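Local coordinates for A-type flavoprotein (Giardia intestinalis, PDB 2Q9U) that scavenges oxygen, using a mu-oxo-diiron centre in a beta-lactamase-like domain and FMN in a flavodoxin-like domain, with electrons probably passing from flavin to iron, at residues Arg181-Cys187 / Val232-Ala238. Sequence-based numbering, arbitrary orientation.
Sequences RRWADEC and VSWRGDA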
ATOM      1  N   ARG A 181      16.221  21.948   4.200  1.00 10.12           N
ATOM      2  CA  ARG A 181      16.827  22.994   3.362  1.00 10.69           C
ATOM      3  C   ARG A 181      15.740  23.960   2.892  1.00 10.28           C
ATOM      4  O   ARG A 181      14.678  23.532   2.500  1.00  9.12           O
ATOM      5  CB  ARG A 181      17.492  22.374   2.112  1.00 11.25           C
ATOM      6  CG  ARG A 181      18.937  21.873   2.292  1.00 14.65           C
ATOM      7  CD  ARG A 181      19.076  20.576   3.107  1.00 20.68           C
ATOM      8  NE  ARG A 181      20.461  20.072   3.082  1.00 20.61           N
ATOM      9  CZ  ARG A 181      20.950  19.237   2.160  1.00 21.92           C
ATOM     10  NH1 ARG A 181      20.184  18.773   1.174  1.00 20.93           N
ATOM     11  NH2 ARG A 181      22.223  18.864   2.218  1.00 22.27           N
ATOM     12  N   ARG A 182      16.041  25.253   2.882  1.00  9.77           N
ATOM     13  CA  ARG A 182      15.083  26.233   2.388  1.00 10.09           C
ATOM     14  C   ARG A 182      15.311  26.669   0.959  1.00 10.02           C
ATOM     15  O   ARG A 182      14.418  27.255   0.351  1.00 10.46           O
ATOM     16  CB  ARG A 182      14.983  27.451   3.329  1.00  9.33           C
ATOM     17  CG  ARG A 182      14.643  27.058   4.785  1.00 10.62           C
ATOM     18  CD  ARG A 182      13.232  26.368   4.928  1.00 11.16           C
ATOM     19  NE  ARG A 182      13.220  25.678   6.232  1.00 11.66           N
ATOM     20  CZ  ARG A 182      12.896  24.423   6.449  1.00  9.83           C
ATOM     21  NH1 ARG A 182      12.424  23.639   5.458  1.00  9.03           N
ATOM     22  NH2 ARG A 182      13.006  23.968   7.703  1.00 11.46           N
ATOM     23  N   TRP A 183      16.501  26.393   0.416  1.00 10.75           N
ATOM     24  CA  TRP A 183      16.842  26.866  -0.923  1.00 11.44           C
ATOM     25  C   TRP A 183      17.186  25.714  -1.864  1.00 11.42           C
ATOM     26  O   TRP A 183      17.843  24.759  -1.460  1.00 11.11           O
ATOM     27  CB  TRP A 183      18.054  27.775  -0.877  1.00 11.07           C
ATOM     28  CG  TRP A 183      17.921  29.017  -0.064  1.00 12.51           C
ATOM     29  CD1 TRP A 183      18.453  29.249   1.171  1.00 12.44           C
ATOM     30  CD2 TRP A 183      17.258  30.223  -0.456  1.00 12.84           C
ATOM     31  NE1 TRP A 183      18.159  30.536   1.577  1.00 13.65           N
ATOM     32  CE2 TRP A 183      17.440  31.159   0.594  1.00 12.62           C
ATOM     33  CE3 TRP A 183      16.520  30.603  -1.593  1.00 11.13           C
ATOM     34  CZ2 TRP A 183      16.896  32.457   0.554  1.00 13.84           C
ATOM     35  CZ3 TRP A 183      15.994  31.912  -1.645  1.00 11.56           C
ATOM     36  CH2 TRP A 183      16.185  32.812  -0.569  1.00 12.05           C
ATOM     37  N   ALA A 184      16.805  25.874  -3.125  1.00 12.25           N
ATOM     38  CA  ALA A 184      17.010  24.848  -4.154  1.00 12.97           C
ATOM     39  C   ALA A 184      18.502  24.504  -4.311  1.00 14.02           C
ATOM     40  O   ALA A 184      18.880  23.328  -4.437  1.00 13.54           O
ATOM     41  CB  ALA A 184      16.410  25.322  -5.497  1.00 12.77           C
ATOM     42  N   ASP A 185      19.339  25.546  -4.263  1.00 14.86           N
ATOM     43  CA  ASP A 185      20.783  25.416  -4.485  1.00 15.25           C
ATOM     44  C   ASP A 185      21.498  24.637  -3.369  1.00 15.63           C
ATOM     45  O   ASP A 185      22.589  24.101  -3.574  1.00 16.76           O
ATOM     46  CB  ASP A 185      21.400  26.820  -4.693  1.00 14.76           C
ATOM     47  CG  ASP A 185      21.098  27.765  -3.544  1.00 15.74           C
ATOM     48  OD1 ASP A 185      21.860  27.776  -2.564  1.00 17.11           O
ATOM     49  OD2 ASP A 185      20.071  28.479  -3.584  1.00 15.05           O
ATOM     50  N   GLU A 186      20.879  24.563  -2.188  1.00 14.20           N
ATOM     51  CA  GLU A 186      21.369  23.713  -1.113  1.00 14.19           C
ATOM     52  C   GLU A 186      21.027  22.235  -1.266  1.00 14.00           C
ATOM     53  O   GLU A 186      21.516  21.414  -0.495  1.00 13.77           O
ATOM     54  CB  GLU A 186      20.875  24.207   0.241  1.00 13.77           C
ATOM     55  CG  GLU A 186      21.249  25.674   0.518  1.00 13.82           C
ATOM     56  CD  GLU A 186      20.523  26.237   1.714  1.00 16.22           C
ATOM     57  OE1 GLU A 186      19.333  25.919   1.908  1.00 14.46           O
ATOM     58  OE2 GLU A 186      21.154  27.005   2.470  1.00 17.51           O
ATOM     59  N   CYS A 187      20.179  21.911  -2.246  1.00 13.37           N
ATOM     60  CA  CYS A 187      19.749  20.545  -2.518  1.00 13.53           C
ATOM     61  C   CYS A 187      20.432  20.064  -3.782  1.00 14.10           C
ATOM     62  O   CYS A 187      21.287  20.781  -4.314  1.00 13.75           O
ATOM     63  CB  CYS A 187      18.228  20.528  -2.705  1.00 13.24           C
ATOM     64  SG  CYS A 187      17.351  21.131  -1.263  1.00 13.79           S
ATOM     65  N   VAL A 232      11.213  24.054  -1.632  1.00  9.66           N
ATOM     66  CA  VAL A 232      12.336  24.981  -1.528  1.00 10.23           C
ATOM     67  C   VAL A 232      12.100  26.240  -2.357  1.00 10.53           C
ATOM     68  O   VAL A 232      11.263  26.267  -3.289  1.00 11.10           O
ATOM     69  CB  VAL A 232      13.713  24.338  -1.897  1.00 10.70           C
ATOM     70  CG1 VAL A 232      14.028  23.203  -0.947  1.00 11.39           C
ATOM     71  CG2 VAL A 232      13.718  23.849  -3.342  1.00  9.64           C
ATOM     72  N   SER A 233      12.832  27.280  -1.987  1.00 10.83           N
ATOM     73  CA  SER A 233      12.743  28.571  -2.659  1.00 11.19           C
ATOM     74  C   SER A 233      13.951  28.773  -3.572  1.00 11.18           C
ATOM     75  O   SER A 233      14.900  27.969  -3.572  1.00 11.24           O
ATOM     76  CB  SER A 233      12.630  29.678  -1.603  1.00 11.97           C
ATOM     77  OG  SER A 233      11.368  29.587  -0.993  1.00 12.82           O
ATOM     78  N   TRP A 234      13.909  29.847  -4.361  1.00 11.45           N
ATOM     79  CA  TRP A 234      14.770  30.001  -5.514  1.00 11.53           C
ATOM     80  C   TRP A 234      15.574  31.303  -5.472  1.00 12.51           C
ATOM     81  O   TRP A 234      15.048  32.399  -5.128  1.00 12.23           O
ATOM     82  CB  TRP A 234      13.924  29.985  -6.810  1.00 12.08           C
ATOM     83  CG  TRP A 234      13.087  28.764  -6.981  1.00 12.12           C
ATOM     84  CD1 TRP A 234      11.775  28.580  -6.578  1.00 13.09           C
ATOM     85  CD2 TRP A 234      13.496  27.536  -7.594  1.00 12.74           C
ATOM     86  NE1 TRP A 234      11.365  27.297  -6.894  1.00 14.15           N
ATOM     87  CE2 TRP A 234      12.398  26.640  -7.517  1.00 12.95           C
ATOM     88  CE3 TRP A 234      14.691  27.099  -8.188  1.00 14.18           C
ATOM     89  CZ2 TRP A 234      12.448  25.343  -8.039  1.00 12.83           C
ATOM     90  CZ3 TRP A 234      14.749  25.774  -8.695  1.00 13.88           C
ATOM     91  CH2 TRP A 234      13.629  24.931  -8.616  1.00 12.13           C
ATOM     92  N   ARG A 235      16.834  31.190  -5.857  1.00 12.11           N
ATOM     93  CA  ARG A 235      17.721  32.315  -6.045  1.00 13.45           C
ATOM     94  C   ARG A 235      18.825  31.971  -7.093  1.00 13.46           C
ATOM     95  O   ARG A 235      18.929  30.898  -7.517  1.00 14.34           O
ATOM     96  CB  ARG A 235      18.319  32.755  -4.704  1.00 12.34           C
ATOM     97  CG  ARG A 235      19.344  31.773  -4.173  1.00 13.91           C
ATOM     98  CD  ARG A 235      19.736  31.964  -2.748  1.00 13.24           C
ATOM     99  NE  ARG A 235      20.437  30.852  -2.149  1.00 14.46           N
ATOM    100  CZ  ARG A 235      20.961  30.872  -0.943  1.00 13.14           C
ATOM    101  NH1 ARG A 235      20.905  31.931  -0.209  1.00 14.18           N
ATOM    102  NH2 ARG A 235      21.556  29.837  -0.487  1.00 16.27           N
ATOM    103  N   GLY A 236      19.593  32.957  -7.479  1.00 14.31           N
ATOM    104  CA  GLY A 236      20.636  32.777  -8.449  1.00 14.58           C
ATOM    105  C   GLY A 236      20.356  31.990  -9.706  1.00 14.53           C
ATOM    106  O   GLY A 236      19.300  32.038 -10.251  1.00 14.52           O
ATOM    107  N   ASP A 237      21.338  31.198 -10.105  1.00 15.31           N
ATOM    108  CA  ASP A 237      21.219  30.336 -11.254  1.00 16.29           C
ATOM    109  C   ASP A 237      20.043  29.376 -11.205  1.00 15.73           C
ATOM    110  O   ASP A 237      19.391  29.183 -12.208  1.00 15.85           O
ATOM    111  CB  ASP A 237      22.493  29.550 -11.559  1.00 17.66           C
ATOM    112  CG  ASP A 237      23.695  30.438 -11.852  1.00 21.64           C
ATOM    113  OD1 ASP A 237      23.531  31.521 -12.362  1.00 25.91           O
ATOM    114  OD2 ASP A 237      24.780  30.021 -11.570  1.00 26.91           O
ATOM    115  N   ALA A 238      19.833  28.731 -10.054  1.00 15.38           N
ATOM    116  CA  ALA A 238      18.743  27.764  -9.975  1.00 14.87           C
ATOM    117  C   ALA A 238      17.397  28.427 -10.250  1.00 14.66           C
ATOM    118  O   ALA A 238      16.519  27.832 -10.874  1.00 13.95           O
ATOM    119  CB  ALA A 238      18.734  27.084  -8.614  1.00 15.10           C
TER
HETATM  120  O   HOH W   1      11.648  27.859   1.081  1.00 20.64           O
HETATM  121  O   HOH W   2      18.194  28.596  -5.350  1.00 18.72           O
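An arginine can satisfy its charge in its own plane while offering its flat face to an aromatic ring, and Arg235 does both. In plane, it forms a bidentate salt bridge with Asp185: Arg235 NE donates to Asp185 OD2 (2.8 Å) and Arg235 NH2 to Asp185 OD1 (2.9 Å). Its guanidinium also stacks on Trp183, planes 2° apart, with Arg235 CZ 3.6 Å from the centroid of the five-membered ring, a cation-pi contact. Water 2 joins Asp185 OD2 to the backbone N of Arg235. The main chains meet in a single parallel-type bridge: Ser233 N donates to Arg182 O (2.8 Å), and Ala184 N to Ser233 O (2.9 Å). This brings the short 3-10 turn 184-186 against 232-238, and the methyl of Ala184 packs against Val232 (CB to CG2, 3.7 Å) and the face of the Trp234 six-membered ring; Cys187 SG meets Val232 CG1 at 3.9 Å. The contact thus fastens the loop leading into helix 189-204 to strand 234-235, at the edge of one sheet of the beta-lactamase-like domain. Trp234 pairs through its backbone with Ile226 of strand 225-228, Val192 of helix 189-204 touches Val232 and Trp234, and Met13 of strand 12-14 packs on Trp183.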